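Local coordinates for blue-light-activated histidine kinase 2 (Erythrobacter litoralis HTCC2594, PDB 4R38), which senses blue light through a flavin-binding LOV domain, the part described here, and acts as an ATP-dependent histidine kinase involved in light-increased bacterial virulence, at residues R43-E46 and Q47-Y51; N93-A96 and D97-F101. All blocks are in the same frame, centred on the assembly; numbering follows the deposited sequence.

Contact 1. Residues R43-E46 and Q47-Y51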
ATOM      1  N   ARG A  43     -11.075  -6.603   4.207  1.00 41.72           N
ATOM      2  CA  ARG A  43     -12.105  -6.783   3.201  1.00 44.25           C
ATOM      3  C   ARG A  43     -12.277  -5.531   2.347  1.00 39.80           C
ATOM      4  O   ARG A  43     -12.568  -5.629   1.166  1.00 41.26           O
ATOM      5  CB  ARG A  43     -13.428  -7.141   3.891  1.00 50.05           C
ATOM      6  CG  ARG A  43     -14.530  -7.494   2.927  1.00 63.93           C
ATOM      7  CD  ARG A  43     -15.820  -7.858   3.658  1.00 75.05           C
ATOM      8  NE  ARG A  43     -16.918  -8.061   2.714  1.00 86.45           N
ATOM      9  CZ  ARG A  43     -18.189  -8.248   3.059  1.00 92.00           C
ATOM     10  NH1 ARG A  43     -18.546  -8.260   4.339  1.00 89.92           N
ATOM     11  NH2 ARG A  43     -19.108  -8.419   2.113  1.00 95.51           N
ATOM     12  N   ALA A  44     -12.139  -4.344   2.937  1.00 39.95           N
ATOM     13  CA  ALA A  44     -12.257  -3.105   2.150  1.00 36.05           C
ATOM     14  C   ALA A  44     -11.172  -3.009   1.068  1.00 37.68           C
ATOM     15  O   ALA A  44     -11.413  -2.469  -0.013  1.00 36.23           O
ATOM     16  CB  ALA A  44     -12.205  -1.865   3.067  1.00 36.59           C
ATOM     17  N   PHE A  45      -9.978  -3.521   1.357  1.00 39.52           N
ATOM     18  CA  PHE A  45      -8.913  -3.564   0.364  1.00 36.29           C
ATOM     19  C   PHE A  45      -9.298  -4.485  -0.771  1.00 38.22           C
ATOM     20  O   PHE A  45      -9.129  -4.133  -1.915  1.00 43.99           O
ATOM     21  CB  PHE A  45      -7.616  -4.053   0.975  1.00 31.18           C
ATOM     22  CG  PHE A  45      -6.480  -4.167  -0.002  1.00 32.34           C
ATOM     23  CD1 PHE A  45      -5.624  -3.094  -0.208  1.00 37.08           C
ATOM     24  CD2 PHE A  45      -6.281  -5.335  -0.717  1.00 35.84           C
ATOM     25  CE1 PHE A  45      -4.565  -3.197  -1.093  1.00 42.93           C
ATOM     26  CE2 PHE A  45      -5.226  -5.451  -1.600  1.00 38.36           C
ATOM     27  CZ  PHE A  45      -4.368  -4.379  -1.796  1.00 39.58           C
ATOM     28  N   GLU A  46      -9.813  -5.663  -0.431  1.00 36.41           N
ATOM     29  CA  GLU A  46     -10.285  -6.608  -1.438  1.00 39.32           C
ATOM     30  C   GLU A  46     -11.350  -5.974  -2.326  1.00 41.94           C
ATOM     31  O   GLU A  46     -11.307  -6.119  -3.530  1.00 41.23           O
ATOM     32  CB  GLU A  46     -10.869  -7.864  -0.786  1.00 45.52           C
ATOM     33  CG  GLU A  46      -9.907  -8.691   0.046  1.00 41.53           C
ATOM     34  CD  GLU A  46     -10.550  -9.992   0.497  1.00 55.50           C
ATOM     35  OE1 GLU A  46     -11.642  -9.941   1.112  1.00 55.06           O
ATOM     36  OE2 GLU A  46      -9.993 -11.071   0.216  1.00 55.40           O
ATOM     37  N   GLN A  47     -12.297  -5.254  -1.722  1.00 42.16           N
ATOM     38  CA  GLN A  47     -13.400  -4.690  -2.490  1.00 45.70           C
ATOM     39  C   GLN A  47     -12.952  -3.558  -3.398  1.00 45.04           C
ATOM     40  O   GLN A  47     -13.428  -3.444  -4.526  1.00 51.75           O
ATOM     41  CB  GLN A  47     -14.508  -4.186  -1.562  1.00 47.08           C
ATOM     42  CG  GLN A  47     -15.235  -5.290  -0.816  1.00 57.65           C
ATOM     43  CD  GLN A  47     -16.234  -4.748   0.203  1.00 71.92           C
ATOM     44  OE1 GLN A  47     -16.316  -3.538   0.429  1.00 76.98           O
ATOM     45  NE2 GLN A  47     -16.998  -5.646   0.822  1.00 74.54           N
ATOM     46  N   MET A  48     -12.038  -2.723  -2.918  1.00 37.23           N
ATOM     47  CA  MET A  48     -11.493  -1.635  -3.731  1.00 43.05           C
ATOM     48  C   MET A  48     -10.628  -2.132  -4.892  1.00 41.85           C
ATOM     49  O   MET A  48     -10.733  -1.632  -6.016  1.00 40.20           O
ATOM     50  CB  MET A  48     -10.660  -0.686  -2.871  1.00 38.91           C
ATOM     51  CG  MET A  48      -9.991   0.453  -3.669  1.00 41.09           C
ATOM     52  SD  MET A  48      -8.878   1.438  -2.641  1.00 51.18           S
ATOM     53  CE  MET A  48      -7.477   0.307  -2.558  1.00 53.54           C
ATOM     54  N   THR A  49      -9.765  -3.101  -4.621  1.00 37.81           N
ATOM     55  CA  THR A  49      -8.792  -3.530  -5.625  1.00 41.71           C
ATOM     56  C   THR A  49      -9.257  -4.684  -6.503  1.00 45.86           C
ATOM     57  O   THR A  49      -8.705  -4.883  -7.586  1.00 43.70           O
ATOM     58  CB  THR A  49      -7.474  -3.979  -5.004  1.00 34.28           C
ATOM     59  OG1 THR A  49      -7.651  -5.231  -4.338  1.00 41.91           O
ATOM     60  CG2 THR A  49      -6.906  -2.917  -4.079  1.00 34.64           C
ATOM     61  N   GLY A  50     -10.229  -5.463  -6.038  1.00 47.53           N
ATOM     62  CA  GLY A  50     -10.667  -6.635  -6.782  1.00 49.09           C
ATOM     63  C   GLY A  50      -9.793  -7.870  -6.594  1.00 48.92           C
ATOM     64  O   GLY A  50     -10.078  -8.911  -7.184  1.00 53.53           O
ATOM     65  N   TYR A  51      -8.751  -7.758  -5.763  1.00 47.71           N
ATOM     66  CA  TYR A  51      -7.875  -8.881  -5.417  1.00 48.47           C
ATOM     67  C   TYR A  51      -8.283  -9.568  -4.119  1.00 52.30           C
ATOM     68  O   TYR A  51      -8.561  -8.907  -3.122  1.00 48.07           O
ATOM     69  CB  TYR A  51      -6.433  -8.397  -5.252  1.00 46.92           C
ATOM     70  CG  TYR A  51      -5.756  -7.984  -6.536  1.00 48.03           C
ATOM     71  CD1 TYR A  51      -5.095  -8.919  -7.330  1.00 46.63           C
ATOM     72  CD2 TYR A  51      -5.759  -6.656  -6.955  1.00 44.84           C
ATOM     73  CE1 TYR A  51      -4.470  -8.546  -8.500  1.00 51.10           C
ATOM     74  CE2 TYR A  51      -5.121  -6.279  -8.136  1.00 45.17           C
ATOM     75  CZ  TYR A  51      -4.493  -7.228  -8.894  1.00 51.66           C
ATOM     76  OH  TYR A  51      -3.867  -6.837 -10.052  1.00 47.56           O
TER
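Arg-43 meets Gln-47 one helical turn on. Gln-47 N donates to Arg-43 O at 2.9 Å, whereas the side-chain ends only pack: Arg-43 NE and Gln-47 NE2 are 3.1 Å apart, both are donors, and the guanidinium and amide planes stand 78° to each other. Ala-44 contributes its carbonyl, Met-48 N donating a hydrogen bond of 3.0 Å to Ala-44 O, and Met-48 CB rests against the same oxygen.

Phe-45 is buried, as are Met-48 and Thr-49. Its CG lies anti to the backbone N (chi1 178°), which sends the ring along the helix until Thr-49 CG2 sits over the centre of one face, a CH-pi contact 3.8 Å from the centroid. Thr-49 also doubles the load on Phe-45 O: its N and its OG1 each donate a hydrogen bond of 3.0 Å to that oxygen and approach from opposite faces of the carbonyl plane. With OG1 committed as donor, its oxygen accepts from Tyr-51 N at 3.1 Å, forming an ST turn; the threonine is therefore fixed in rotation from two sides.

Glu-46 finishes the turn. Glu-46 O takes Gly-50 N at 2.8 Å, and Gly-50, with phi 81°, is the first residue to leave helical angles. Tyr-51 O then lies 3.3 Å from Glu-46 CA in a CA-H...O contact, while the carboxylate turns to Arg-53 N. Phe-45 and Met-48 also touch strand 25-30, and Phe-45 packs on Cys-61, the flavin-attachment cysteine, unattached here. This is a short helix whose C-terminal end is closed by an ST turn, covering the sheet beside the flavin pocket of a PAS-fold LOV domain.

Contact 2. Residues N93-A96 and D97-F101. With RBF (riboflavin), chain E.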
ATOM      1  N   ASN A  93      -3.288   3.619  -9.730  1.00 35.82           N
ATOM      2  CA  ASN A  93      -3.270   2.190  -9.496  1.00 38.44           C
ATOM      3  C   ASN A  93      -4.274   1.562 -10.445  1.00 41.19           C
ATOM      4  O   ASN A  93      -5.042   2.272 -11.109  1.00 42.45           O
ATOM      5  CB  ASN A  93      -3.670   1.838  -8.064  1.00 36.40           C
ATOM      6  CG  ASN A  93      -2.509   1.906  -7.029  1.00 37.20           C
ATOM      7  OD1 ASN A  93      -2.739   1.635  -5.855  1.00 36.45           O
ATOM      8  ND2 ASN A  93      -1.289   2.259  -7.466  1.00 37.14           N
ATOM      9  N   TYR A  94      -4.281   0.233 -10.476  1.00 36.28           N
ATOM     10  CA  TYR A  94      -5.120  -0.522 -11.379  1.00 37.79           C
ATOM     11  C   TYR A  94      -5.774  -1.641 -10.596  1.00 41.26           C
ATOM     12  O   TYR A  94      -5.111  -2.352  -9.841  1.00 40.71           O
ATOM     13  CB  TYR A  94      -4.260  -1.124 -12.502  1.00 38.05           C
ATOM     14  CG  TYR A  94      -3.597  -0.084 -13.390  1.00 38.12           C
ATOM     15  CD1 TYR A  94      -4.175   0.299 -14.587  1.00 43.34           C
ATOM     16  CD2 TYR A  94      -2.403   0.531 -13.006  1.00 38.45           C
ATOM     17  CE1 TYR A  94      -3.565   1.256 -15.425  1.00 47.83           C
ATOM     18  CE2 TYR A  94      -1.788   1.480 -13.814  1.00 41.36           C
ATOM     19  CZ  TYR A  94      -2.378   1.842 -15.027  1.00 45.18           C
ATOM     20  OH  TYR A  94      -1.782   2.784 -15.820  1.00 44.66           O
ATOM     21  N   ARG A  95      -7.088  -1.793 -10.751  1.00 39.37           N
ATOM     22  CA  ARG A  95      -7.765  -2.913 -10.138  1.00 40.57           C
ATOM     23  C   ARG A  95      -7.426  -4.205 -10.876  1.00 42.25           C
ATOM     24  O   ARG A  95      -6.737  -4.193 -11.913  1.00 42.24           O
ATOM     25  CB  ARG A  95      -9.288  -2.685 -10.103  1.00 46.45           C
ATOM     26  CG  ARG A  95      -9.686  -1.319  -9.540  1.00 45.51           C
ATOM     27  CD  ARG A  95     -11.223  -1.158  -9.387  1.00 47.55           C
ATOM     28  NE  ARG A  95     -11.619   0.249  -9.502  1.00 50.82           N
ATOM     29  CZ  ARG A  95     -11.619   1.122  -8.493  1.00 49.80           C
ATOM     30  NH1 ARG A  95     -11.261   0.761  -7.279  1.00 43.85           N
ATOM     31  NH2 ARG A  95     -11.962   2.377  -8.711  1.00 49.19           N
ATOM     32  N   ALA A  96      -7.880  -5.322 -10.329  1.00 47.53           N
ATOM     33  CA  ALA A  96      -7.617  -6.627 -10.921  1.00 50.97           C
ATOM     34  C   ALA A  96      -8.217  -6.750 -12.318  1.00 55.61           C
ATOM     35  O   ALA A  96      -7.688  -7.473 -13.150  1.00 57.85           O
ATOM     36  CB  ALA A  96      -8.159  -7.718 -10.022  1.00 55.00           C
ATOM     37  N   ASP A  97      -9.323  -6.051 -12.569  1.00 55.39           N
ATOM     38  CA  ASP A  97      -9.945  -6.072 -13.890  1.00 56.99           C
ATOM     39  C   ASP A  97      -9.292  -5.048 -14.803  1.00 60.33           C
ATOM     40  O   ASP A  97      -9.729  -4.847 -15.930  1.00 65.26           O
ATOM     41  CB  ASP A  97     -11.461  -5.827 -13.804  1.00 58.51           C
ATOM     42  CG  ASP A  97     -11.824  -4.420 -13.323  1.00 63.69           C
ATOM     43  OD1 ASP A  97     -10.948  -3.533 -13.253  1.00 62.42           O
ATOM     44  OD2 ASP A  97     -13.017  -4.197 -13.029  1.00 73.19           O
ATOM     45  N   GLY A  98      -8.248  -4.396 -14.306  1.00 50.71           N
ATOM     46  CA  GLY A  98      -7.491  -3.463 -15.116  1.00 42.99           C
ATOM     47  C   GLY A  98      -7.966  -2.017 -15.112  1.00 44.98           C
ATOM     48  O   GLY A  98      -7.320  -1.159 -15.714  1.00 46.90           O
ATOM     49  N   GLU A  99      -9.074  -1.739 -14.445  1.00 46.27           N
ATOM     50  CA  GLU A  99      -9.558  -0.368 -14.340  1.00 52.70           C
ATOM     51  C   GLU A  99      -8.577   0.496 -13.548  1.00 50.47           C
ATOM     52  O   GLU A  99      -8.161   0.151 -12.435  1.00 44.76           O
ATOM     53  CB  GLU A  99     -10.939  -0.333 -13.680  1.00 49.72           C
ATOM     54  CG  GLU A  99     -11.494   1.074 -13.492  1.00 64.81           C
ATOM     55  CD  GLU A  99     -12.942   1.087 -13.003  1.00 69.47           C
ATOM     56  OE1 GLU A  99     -13.262   0.349 -12.046  1.00 61.46           O
ATOM     57  OE2 GLU A  99     -13.762   1.837 -13.586  1.00 71.55           O
ATOM     58  N   GLY A 100      -8.195   1.621 -14.131  1.00 52.85           N
ATOM     59  CA  GLY A 100      -7.317   2.531 -13.429  1.00 50.26           C
ATOM     60  C   GLY A 100      -8.110   3.335 -12.427  1.00 52.30           C
ATOM     61  O   GLY A 100      -9.314   3.582 -12.626  1.00 48.78           O
ATOM     62  N   PHE A 101      -7.446   3.733 -11.346  1.00 43.11           N
ATOM     63  CA  PHE A 101      -8.043   4.640 -10.371  1.00 44.89           C
ATOM     64  C   PHE A 101      -6.982   5.377  -9.579  1.00 47.73           C
ATOM     65  O   PHE A 101      -5.861   4.903  -9.457  1.00 42.11           O
ATOM     66  CB  PHE A 101      -8.969   3.878  -9.420  1.00 44.74           C
ATOM     67  CG  PHE A 101      -8.249   2.961  -8.439  1.00 44.36           C
ATOM     68  CD1 PHE A 101      -8.074   3.340  -7.117  1.00 39.04           C
ATOM     69  CD2 PHE A 101      -7.759   1.724  -8.850  1.00 45.34           C
ATOM     70  CE1 PHE A 101      -7.419   2.506  -6.204  1.00 41.66           C
ATOM     71  CE2 PHE A 101      -7.107   0.892  -7.952  1.00 42.46           C
ATOM     72  CZ  PHE A 101      -6.946   1.276  -6.623  1.00 41.19           C
TER
HETATM   73  N1  RBF E 201       1.581   1.320  -3.486  1.00 32.94           N
HETATM   74  C2  RBF E 201       0.515   1.416  -4.324  1.00 32.43           C
HETATM   75  O2  RBF E 201       0.692   1.638  -5.507  1.00 33.68           O
HETATM   76  N3  RBF E 201      -0.747   1.271  -3.821  1.00 36.72           N
HETATM   77  C4  RBF E 201      -0.976   0.940  -2.531  1.00 34.70           C
HETATM   78  O4  RBF E 201      -2.144   0.806  -2.096  1.00 33.47           O
HETATM   79  C4A RBF E 201       0.117   0.762  -1.646  1.00 32.00           C
HETATM   80  N5  RBF E 201      -0.028   0.387  -0.348  1.00 30.60           N
HETATM   81  C5A RBF E 201       1.045   0.220   0.443  1.00 29.86           C
HETATM   82  C6  RBF E 201       0.923  -0.154   1.811  1.00 31.93           C
HETATM   83  C7  RBF E 201       2.038  -0.342   2.625  1.00 36.78           C
HETATM   84  C7M RBF E 201       1.772  -0.745   4.098  1.00 35.29           C
HETATM   85  C8  RBF E 201       3.312  -0.135   2.099  1.00 33.17           C
HETATM   86  C8M RBF E 201       4.607  -0.289   2.899  1.00 38.39           C
HETATM   87  C9  RBF E 201       3.452   0.239   0.791  1.00 33.20           C
HETATM   88  C9A RBF E 201       2.337   0.434  -0.076  1.00 33.32           C
HETATM   89  N10 RBF E 201       2.533   0.778  -1.403  1.00 31.29           N
HETATM   90  C10 RBF E 201       1.420   0.957  -2.212  1.00 30.46           C
HETATM   91  C1' RBF E 201       3.845   1.088  -1.971  1.00 32.03           C
HETATM   92  C2' RBF E 201       4.596  -0.048  -2.658  1.00 29.30           C
HETATM   93  O2' RBF E 201       4.388  -1.193  -1.936  1.00 33.78           O
HETATM   94  C3' RBF E 201       6.081   0.299  -2.708  1.00 33.86           C
HETATM   95  O3' RBF E 201       6.595   0.371  -1.408  1.00 34.84           O
HETATM   96  C4' RBF E 201       6.329   1.641  -3.392  1.00 33.84           C
HETATM   97  O4' RBF E 201       5.858   1.634  -4.714  1.00 33.45           O
HETATM   98  C5' RBF E 201       7.814   1.979  -3.394  1.00 33.89           C
HETATM   99  O5' RBF E 201       8.545   0.963  -4.058  1.00 35.28           O
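Asn-93 faces riboflavin with its whole amide: RBF N3 donates to Asn-93 OD1 and Asn-93 ND2 donates to RBF O2, both at 2.9 Å. The N-H...acceptor angle of 168° shows the N3 bond to be nearly straight, and the pair reads the imide edge of the flavin and holds the amide in place. The flavin's N3-H and O2 decide which end of the amide is the oxygen, and Asn-103 ND2, a second donor to OD1, is consistent with that.

Behind the amide, Asn-93 CB lies over one face of the Phe-101 ring, 4.0 Å from its centroid. The opposite face carries Arg-95, whose guanidinium stacks with centres 4.2 Å apart and planes only 12° from parallel. With CG between the backbone N and the carbonyl carbon (chi1 71°), the Phe-101 ring is placed between these two residues. Asn-93 and Phe-101 form an antiparallel hydrogen-bonded pair, so this layer belongs to the beta hairpin of strands 87-94 and 100-109 in the PAS sheet.

Further out, Arg-95 NE reaches Glu-99 OE1 at 3.0 Å from above the carboxylate plane, a salt bridge. NH1 is shared by Asp-126, in a salt bridge, and Met-48 O, while NH2 bonds Gln-129. The hairpin end is a type I turn, with Gly-98 N 2.8 Å from Arg-95 O. An Asx turn braces it, Asp-97 OD1 accepting from Glu-99 N at 2.9 Å, while Gly-98 O lies at the edge of the Tyr-94 ring.

The helix end of contact 1 and the hairpin end of contact 2 have centres about 11 Å apart and meet directly. Two probable hydrogen bonds join them: Met-48 O to Arg-95 NH1 at 2.8 Å and Ala-96 N to Thr-49 O at 2.9 Å. Gly-50 O packs against Ala-96 CB at 3.6 Å. Carbonyls near the C-terminal end of helix 43-49 thus face the hairpin. Both contacts border the flavin pocket: the Phe-45 side chain is about 5 Å from riboflavin, which Asn-93 binds directly. Relative to the side chain of Cys-61, that of Phe-45 lies about 4 Å away and that of Asn-93 about 6 Å.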